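PDB 4ECN: leucine-rich repeat protein from Bacteroides thetaiotaomicron, which is of unknown function but, as an extracellular protein built largely of leucine-rich repeats, probably binds other proteins. Local coordinates for residues 535-540 and 553-558; 561-566 and 576-581. All coordinates share one frame; numbering follows the deposited sequence.

Contact 1: residues 535-540 and 553-558; sequences ADWTRL and FYMGYN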
ATOM      1  N   ALA A 535     -12.211  -6.852  24.168  1.00 51.65           N
ATOM      2  CA  ALA A 535     -11.271  -6.627  25.259  1.00 52.85           C
ATOM      3  C   ALA A 535     -10.199  -5.594  24.881  1.00 58.33           C
ATOM      4  O   ALA A 535      -9.969  -4.639  25.621  1.00 57.83           O
ATOM      5  CB  ALA A 535     -10.602  -7.938  25.628  1.00 53.82           C
ATOM      6  N   ASP A 536      -9.562  -5.784  23.711  1.00 55.98           N
ATOM      7  CA  ASP A 536      -8.495  -4.927  23.220  1.00 55.49           C
ATOM      8  C   ASP A 536      -8.988  -3.491  23.019  1.00 57.50           C
ATOM      9  O   ASP A 536      -8.304  -2.563  23.462  1.00 58.49           O
ATOM     10  CB  ASP A 536      -7.910  -5.491  21.921  1.00 56.95           C
ATOM     11  CG  ASP A 536      -6.916  -6.639  22.094  1.00 72.94           C
ATOM     12  OD1 ASP A 536      -6.347  -6.787  23.222  1.00 74.15           O
ATOM     13  OD2 ASP A 536      -6.623  -7.326  21.082  1.00 79.81           O
ATOM     14  N   TRP A 537     -10.183  -3.309  22.419  1.00 50.80           N
ATOM     15  CA  TRP A 537     -10.739  -1.976  22.213  1.00 49.37           C
ATOM     16  C   TRP A 537     -11.081  -1.362  23.576  1.00 54.32           C
ATOM     17  O   TRP A 537     -10.721  -0.208  23.806  1.00 53.54           O
ATOM     18  CB  TRP A 537     -11.951  -2.002  21.265  1.00 47.35           C
ATOM     19  CG  TRP A 537     -12.483  -0.645  20.840  1.00 47.96           C
ATOM     20  CD1 TRP A 537     -11.962   0.585  21.140  1.00 50.87           C
ATOM     21  CD2 TRP A 537     -13.656  -0.398  20.045  1.00 47.25           C
ATOM     22  NE1 TRP A 537     -12.746   1.576  20.604  1.00 49.70           N
ATOM     23  CE2 TRP A 537     -13.786   1.003  19.916  1.00 50.69           C
ATOM     24  CE3 TRP A 537     -14.613  -1.229  19.425  1.00 47.95           C
ATOM     25  CZ2 TRP A 537     -14.843   1.592  19.208  1.00 49.25           C
ATOM     26  CZ3 TRP A 537     -15.655  -0.638  18.720  1.00 48.44           C
ATOM     27  CH2 TRP A 537     -15.760   0.751  18.615  1.00 48.73           C
ATOM     28  N   THR A 538     -11.688  -2.142  24.501  1.00 52.84           N
ATOM     29  CA  THR A 538     -11.979  -1.668  25.860  1.00 53.80           C
ATOM     30  C   THR A 538     -10.691  -1.167  26.524  1.00 59.97           C
ATOM     31  O   THR A 538     -10.704  -0.060  27.061  1.00 61.05           O
ATOM     32  CB  THR A 538     -12.646  -2.740  26.748  1.00 58.86           C
ATOM     33  OG1 THR A 538     -13.681  -3.420  26.052  1.00 59.42           O
ATOM     34  CG2 THR A 538     -13.226  -2.157  28.009  1.00 58.00           C
ATOM     35  N   ARG A 539      -9.571  -1.959  26.446  1.00 56.32           N
ATOM     36  CA  ARG A 539      -8.280  -1.599  27.067  1.00 55.69           C
ATOM     37  C   ARG A 539      -7.799  -0.265  26.519  1.00 59.97           C
ATOM     38  O   ARG A 539      -7.492   0.642  27.295  1.00 60.71           O
ATOM     39  CB  ARG A 539      -7.202  -2.682  26.880  1.00 49.78           C
ATOM     40  CG  ARG A 539      -5.990  -2.402  27.758  1.00 50.20           C
ATOM     41  CD  ARG A 539      -4.837  -3.367  27.582  1.00 56.24           C
ATOM     42  NE  ARG A 539      -3.592  -2.795  28.117  1.00 63.00           N
ATOM     43  CZ  ARG A 539      -2.384  -3.343  27.973  1.00 79.11           C
ATOM     44  NH1 ARG A 539      -2.238  -4.491  27.317  1.00 61.68           N
ATOM     45  NH2 ARG A 539      -1.313  -2.741  28.473  1.00 70.55           N
ATOM     46  N   LEU A 540      -7.810  -0.143  25.195  1.00 55.50           N
ATOM     47  CA  LEU A 540      -7.415   1.032  24.437  1.00 55.62           C
ATOM     48  C   LEU A 540      -8.192   2.295  24.887  1.00 60.19           C
ATOM     49  O   LEU A 540      -7.580   3.334  25.111  1.00 59.77           O
ATOM     50  CB  LEU A 540      -7.680   0.736  22.955  1.00 54.86           C
ATOM     51  CG  LEU A 540      -6.849   1.478  21.944  1.00 59.80           C
ATOM     52  CD1 LEU A 540      -5.410   0.965  21.930  1.00 59.68           C
ATOM     53  CD2 LEU A 540      -7.448   1.315  20.560  1.00 63.08           C
ATOM     54  N   PHE A 553      -9.547   5.817  14.137  1.00 41.90           N
ATOM     55  CA  PHE A 553      -9.520   4.408  14.442  1.00 40.73           C
ATOM     56  C   PHE A 553     -10.160   3.605  13.275  1.00 44.48           C
ATOM     57  O   PHE A 553     -11.357   3.709  13.017  1.00 44.41           O
ATOM     58  CB  PHE A 553     -10.209   4.154  15.786  1.00 42.86           C
ATOM     59  CG  PHE A 553     -10.085   2.753  16.334  1.00 44.64           C
ATOM     60  CD1 PHE A 553      -8.891   2.049  16.228  1.00 47.83           C
ATOM     61  CD2 PHE A 553     -11.130   2.174  17.042  1.00 47.45           C
ATOM     62  CE1 PHE A 553      -8.777   0.760  16.739  1.00 49.71           C
ATOM     63  CE2 PHE A 553     -11.013   0.888  17.568  1.00 51.18           C
ATOM     64  CZ  PHE A 553      -9.837   0.188  17.416  1.00 49.61           C
ATOM     65  N   TYR A 554      -9.317   2.867  12.531  1.00 40.34           N
ATOM     66  CA  TYR A 554      -9.704   1.941  11.473  1.00 39.82           C
ATOM     67  C   TYR A 554      -9.668   0.537  12.010  1.00 46.28           C
ATOM     68  O   TYR A 554      -8.589   0.062  12.356  1.00 46.86           O
ATOM     69  CB  TYR A 554      -8.771   2.041  10.254  1.00 40.56           C
ATOM     70  CG  TYR A 554      -8.797   3.320   9.454  1.00 41.42           C
ATOM     71  CD1 TYR A 554      -9.829   3.577   8.550  1.00 42.88           C
ATOM     72  CD2 TYR A 554      -7.708   4.189   9.460  1.00 40.91           C
ATOM     73  CE1 TYR A 554      -9.811   4.706   7.729  1.00 41.42           C
ATOM     74  CE2 TYR A 554      -7.681   5.320   8.640  1.00 41.06           C
ATOM     75  CZ  TYR A 554      -8.744   5.582   7.788  1.00 44.81           C
ATOM     76  OH  TYR A 554      -8.733   6.684   6.977  1.00 42.19           O
HETATM   77  N   MSE A 555     -10.808  -0.134  12.118  1.00 44.98           N
HETATM   78  CA  MSE A 555     -10.828  -1.518  12.601  1.00 45.75           C
HETATM   79  C   MSE A 555     -11.824  -2.371  11.767  1.00 49.36           C
HETATM   80  O   MSE A 555     -12.447  -3.299  12.276  1.00 49.33           O
HETATM   81  CB  MSE A 555     -11.140  -1.597  14.097  1.00 49.11           C
HETATM   82  CG  MSE A 555     -12.373  -0.820  14.505  1.00 57.20           C
HETATM   83 SE   MSE A 555     -13.119  -1.582  16.102  0.75 67.66          SE
HETATM   84  CE  MSE A 555     -13.899  -3.203  15.331  1.00 64.43           C
ATOM     85  N   GLY A 556     -11.892  -2.090  10.476  1.00 45.61           N
ATOM     86  CA  GLY A 556     -12.745  -2.830   9.559  1.00 45.52           C
ATOM     87  C   GLY A 556     -12.229  -4.216   9.241  1.00 48.20           C
ATOM     88  O   GLY A 556     -11.074  -4.519   9.521  1.00 48.24           O
ATOM     89  N   TYR A 557     -13.088  -5.072   8.663  1.00 43.72           N
ATOM     90  CA  TYR A 557     -12.792  -6.444   8.232  1.00 42.71           C
ATOM     91  C   TYR A 557     -12.242  -7.282   9.365  1.00 47.89           C
ATOM     92  O   TYR A 557     -11.318  -8.064   9.163  1.00 47.71           O
ATOM     93  CB  TYR A 557     -11.810  -6.449   7.064  1.00 42.94           C
ATOM     94  CG  TYR A 557     -12.342  -5.755   5.833  1.00 43.54           C
ATOM     95  CD1 TYR A 557     -13.058  -6.459   4.870  1.00 45.48           C
ATOM     96  CD2 TYR A 557     -12.123  -4.394   5.624  1.00 43.53           C
ATOM     97  CE1 TYR A 557     -13.549  -5.828   3.732  1.00 46.24           C
ATOM     98  CE2 TYR A 557     -12.619  -3.751   4.493  1.00 43.73           C
ATOM     99  CZ  TYR A 557     -13.329  -4.475   3.549  1.00 50.59           C
ATOM    100  OH  TYR A 557     -13.784  -3.878   2.406  1.00 53.21           O
ATOM    101  N   ASN A 558     -12.847  -7.131  10.556  1.00 45.56           N
ATOM    102  CA  ASN A 558     -12.490  -7.836  11.771  1.00 45.36           C
ATOM    103  C   ASN A 558     -13.674  -8.652  12.266  1.00 49.76           C
ATOM    104  O   ASN A 558     -14.557  -8.955  11.467  1.00 50.72           O
ATOM    105  CB  ASN A 558     -11.997  -6.866  12.812  1.00 46.43           C
ATOM    106  CG  ASN A 558     -10.566  -6.507  12.622  1.00 61.07           C
ATOM    107  OD1 ASN A 558      -9.727  -7.370  12.377  1.00 56.49           O
ATOM    108  ND2 ASN A 558     -10.249  -5.235  12.788  1.00 51.27           N
TER

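Contact 2: residues 561-566 and 576-581; sequences EEFPAS and GLLDCV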
ATOM      1  N   GLU A 561     -18.347  -8.416  17.560  1.00 48.57           N
ATOM      2  CA  GLU A 561     -19.781  -8.703  17.606  1.00 49.31           C
ATOM      3  C   GLU A 561     -20.516  -7.666  18.504  1.00 54.99           C
ATOM      4  O   GLU A 561     -21.680  -7.327  18.238  1.00 54.46           O
ATOM      5  CB  GLU A 561     -20.047 -10.143  18.092  1.00 51.36           C
ATOM      6  CG  GLU A 561     -19.619 -11.222  17.097  1.00 57.79           C
ATOM      7  CD  GLU A 561     -19.727 -12.679  17.515  1.00 71.43           C
ATOM      8  OE1 GLU A 561     -20.469 -12.995  18.474  1.00 68.67           O
ATOM      9  OE2 GLU A 561     -19.075 -13.516  16.853  1.00 67.48           O
ATOM     10  N   GLU A 562     -19.807  -7.142  19.530  1.00 51.95           N
ATOM     11  CA  GLU A 562     -20.300  -6.163  20.506  1.00 52.26           C
ATOM     12  C   GLU A 562     -19.327  -4.986  20.714  1.00 54.59           C
ATOM     13  O   GLU A 562     -18.128  -5.210  20.894  1.00 54.65           O
ATOM     14  CB  GLU A 562     -20.529  -6.838  21.888  1.00 54.88           C
ATOM     15  CG  GLU A 562     -21.588  -7.923  21.945  1.00 64.17           C
ATOM     16  CD  GLU A 562     -21.562  -8.797  23.187  1.00 88.02           C
ATOM     17  OE1 GLU A 562     -21.415  -8.264  24.311  1.00 87.94           O
ATOM     18  OE2 GLU A 562     -21.738 -10.026  23.034  1.00 86.03           O
ATOM     19  N   PHE A 563     -19.856  -3.753  20.798  1.00 48.45           N
ATOM     20  CA  PHE A 563     -19.063  -2.577  21.131  1.00 47.51           C
ATOM     21  C   PHE A 563     -18.731  -2.563  22.610  1.00 52.69           C
ATOM     22  O   PHE A 563     -19.589  -2.939  23.403  1.00 52.36           O
ATOM     23  CB  PHE A 563     -19.818  -1.291  20.766  1.00 48.87           C
ATOM     24  CG  PHE A 563     -19.527  -0.674  19.416  1.00 48.69           C
ATOM     25  CD1 PHE A 563     -19.390  -1.471  18.281  1.00 51.03           C
ATOM     26  CD2 PHE A 563     -19.509   0.702  19.256  1.00 48.59           C
ATOM     27  CE1 PHE A 563     -19.131  -0.899  17.034  1.00 50.10           C
ATOM     28  CE2 PHE A 563     -19.273   1.272  18.005  1.00 49.93           C
ATOM     29  CZ  PHE A 563     -19.066   0.470  16.907  1.00 47.37           C
ATOM     30  N   PRO A 564     -17.523  -2.088  23.023  1.00 49.85           N
ATOM     31  CA  PRO A 564     -17.226  -1.974  24.461  1.00 50.27           C
ATOM     32  C   PRO A 564     -18.256  -1.139  25.217  1.00 55.07           C
ATOM     33  O   PRO A 564     -18.967  -0.360  24.602  1.00 54.48           O
ATOM     34  CB  PRO A 564     -15.867  -1.251  24.472  1.00 51.85           C
ATOM     35  CG  PRO A 564     -15.242  -1.553  23.162  1.00 54.51           C
ATOM     36  CD  PRO A 564     -16.395  -1.583  22.207  1.00 49.80           C
ATOM     37  N   ALA A 565     -18.316  -1.286  26.553  1.00 53.41           N
ATOM     38  CA  ALA A 565     -19.188  -0.533  27.457  1.00 53.12           C
ATOM     39  C   ALA A 565     -19.119   0.963  27.160  1.00 56.68           C
ATOM     40  O   ALA A 565     -18.021   1.498  26.945  1.00 56.01           O
ATOM     41  CB  ALA A 565     -18.778  -0.794  28.892  1.00 55.02           C
ATOM     42  N   SER A 566     -20.291   1.625  27.097  1.00 52.72           N
ATOM     43  CA  SER A 566     -20.403   3.051  26.785  1.00 51.29           C
ATOM     44  C   SER A 566     -19.460   3.914  27.648  1.00 56.49           C
ATOM     45  O   SER A 566     -18.749   4.754  27.099  1.00 55.68           O
ATOM     46  CB  SER A 566     -21.833   3.527  26.971  1.00 51.54           C
ATOM     47  OG  SER A 566     -21.906   4.920  26.740  1.00 51.67           O
ATOM     48  N   GLY A 576     -12.505  11.150  15.980  1.00 46.36           N
ATOM     49  CA  GLY A 576     -13.019  11.843  14.804  1.00 44.56           C
ATOM     50  C   GLY A 576     -13.303  10.950  13.616  1.00 48.11           C
ATOM     51  O   GLY A 576     -14.060  11.346  12.729  1.00 48.38           O
ATOM     52  N   LEU A 577     -12.708   9.738  13.573  1.00 43.30           N
ATOM     53  CA  LEU A 577     -12.953   8.760  12.494  1.00 40.30           C
ATOM     54  C   LEU A 577     -13.119   7.390  13.083  1.00 43.43           C
ATOM     55  O   LEU A 577     -12.285   6.964  13.875  1.00 43.41           O
ATOM     56  CB  LEU A 577     -11.829   8.747  11.432  1.00 38.70           C
ATOM     57  CG  LEU A 577     -11.990   7.797  10.239  1.00 40.70           C
ATOM     58  CD1 LEU A 577     -11.302   8.344   9.030  1.00 40.03           C
ATOM     59  CD2 LEU A 577     -11.492   6.382  10.550  1.00 40.66           C
ATOM     60  N   LEU A 578     -14.157   6.675  12.648  1.00 39.96           N
ATOM     61  CA  LEU A 578     -14.401   5.317  13.094  1.00 39.86           C
ATOM     62  C   LEU A 578     -14.887   4.472  11.933  1.00 43.83           C
ATOM     63  O   LEU A 578     -15.897   4.804  11.323  1.00 44.42           O
ATOM     64  CB  LEU A 578     -15.397   5.284  14.250  1.00 40.44           C
ATOM     65  CG  LEU A 578     -15.747   3.915  14.770  1.00 45.95           C
ATOM     66  CD1 LEU A 578     -14.578   3.303  15.530  1.00 46.64           C
ATOM     67  CD2 LEU A 578     -16.957   3.987  15.652  1.00 50.01           C
ATOM     68  N   ASP A 579     -14.142   3.390  11.628  1.00 39.38           N
ATOM     69  CA  ASP A 579     -14.395   2.394  10.598  1.00 38.61           C
ATOM     70  C   ASP A 579     -14.604   1.038  11.259  1.00 47.99           C
ATOM     71  O   ASP A 579     -13.665   0.501  11.836  1.00 49.05           O
ATOM     72  CB  ASP A 579     -13.221   2.348   9.592  1.00 39.09           C
ATOM     73  CG  ASP A 579     -13.034   1.020   8.862  1.00 46.87           C
ATOM     74  OD1 ASP A 579     -14.024   0.481   8.362  1.00 49.24           O
ATOM     75  OD2 ASP A 579     -11.882   0.543   8.769  1.00 50.53           O
ATOM     76  N   CYS A 580     -15.818   0.482  11.163  1.00 47.64           N
ATOM     77  CA  CYS A 580     -16.194  -0.833  11.670  1.00 49.62           C
ATOM     78  C   CYS A 580     -16.847  -1.639  10.592  1.00 50.51           C
ATOM     79  O   CYS A 580     -17.684  -2.499  10.879  1.00 52.13           O
ATOM     80  CB  CYS A 580     -17.111  -0.707  12.872  1.00 53.12           C
ATOM     81  SG  CYS A 580     -16.234  -0.407  14.407  1.00 59.65           S
ATOM     82  N   VAL A 581     -16.478  -1.389   9.350  1.00 43.29           N
ATOM     83  CA  VAL A 581     -17.073  -2.120   8.252  1.00 41.53           C
ATOM     84  C   VAL A 581     -16.630  -3.577   8.328  1.00 46.92           C
ATOM     85  O   VAL A 581     -15.567  -3.881   8.868  1.00 46.56           O
ATOM     86  CB  VAL A 581     -16.759  -1.492   6.882  1.00 42.98           C
ATOM     87  CG1 VAL A 581     -17.061  -0.007   6.905  1.00 42.55           C
ATOM     88  CG2 VAL A 581     -15.318  -1.742   6.460  1.00 42.43           C
TER

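Contact 1: residues 535-540 and 553-558
Trp537 of helix 530-542 lies against Phe553 and selenomethionine Met555, inside a beta-alpha-beta unit of the leucine-rich-repeat solenoid, where the convex-side helix packs on the strand ladder. From CB, which points at the strand segment, the indole swings anti to the backbone N (chi1 -172°) and runs past Phe553 toward Leu578 of the neighbouring strand. CG and CD1 come first, under Phe553 CE2; NE1 and CE2 follow, each 3.6 Å from that same Phe553 CE2. The two rings form an edge-to-face pair, the Phe553 edge toward the Trp537 five-membered ring, with planes at 58° and centroids 4.8 Å apart. CD2, at the ring fusion, is near both Phe553 CE2 and Met555 SE. Farther out, CE3 and CZ3 run beneath Met555 SE, which sits 4.0 Å from the centroid of the Trp537 six-membered ring in a Met-aromatic contact. Edge and selenium therefore share one indole face. The adjoining CE1-CZ side of the Phe553 ring is met by Leu540 CD2, 4.1 Å from Phe553 CE1. No hydrogen bond crosses this buried interface. Behind it, Asn558 holds the turn after the strand, OD1 accepting from Asn525 N and ND2 donating to Ile522 O. A weak bond, 3.0 Å from Asn558 ND2 to Met555 O, fastens the same turn.

Contact 2: residues 561-566 and 576-581
Phe563 meets Cys580 and Leu578, joining the extended segment on the outer side of one leucine-rich-repeat coil to strand 577-579 and the residue that follows it, Cys580. The close part is small. Phe563 CE1 and CZ both lie 3.9 Å from Cys580 SG, so the thiol straddles one bond of the ring rim. Its sulfur is 4.9 Å from the Phe563 ring centroid and 61° off the ring normal, an oblique sulfur-aromatic contact. In Cys580 the SG stands anti to the carbonyl carbon (chi1 -82°), which carries it across to the phenyl ring. Packing is looser toward Leu578, where CD2 comes no nearer than 4.3 Å to Phe563 CE2. Leu588 and the Trp537 ring also pack on Phe563, the latter edge-to-face. The outer side is polar: the partly exposed Glu562 forms salt bridges with Lys534 and Arg586, and Glu561 with Arg586. At the end of the strand, Asp579 OD1 accepts from Val581 N at 3.2 Å, met from above the carboxylate plane, an Asx turn. No hydrogen bond joins the two segments; with only apolar and sulfur-ring contacts between them, the fit depends on shape rather than on bond direction.

How the contacts relate
Both contacts are buried in the hydrophobic core of consecutive leucine-rich-repeat coils, and their strands, 552-554 and 577-579, are parallel neighbours in one sheet. Contact 1 closes before contact 2 opens along the chain, and their centres lie about 7 Å apart. A helix backs the strand in the first and an irregular extended segment in the second; the first buries more surface, 171 Å² against 96 Å². Each pairs a chalcogen with a ring: selenium over the indole face in contact 1, sulfur obliquely to the phenyl ring in contact 2. Probable backbone hydrogen bonds join them, Met555 N to Asp579 O (2.9 Å) and Tyr557 N to Val581 O (2.8 Å). Pro564 also packs on Trp537, whose ring meets Phe563 edge-to-face.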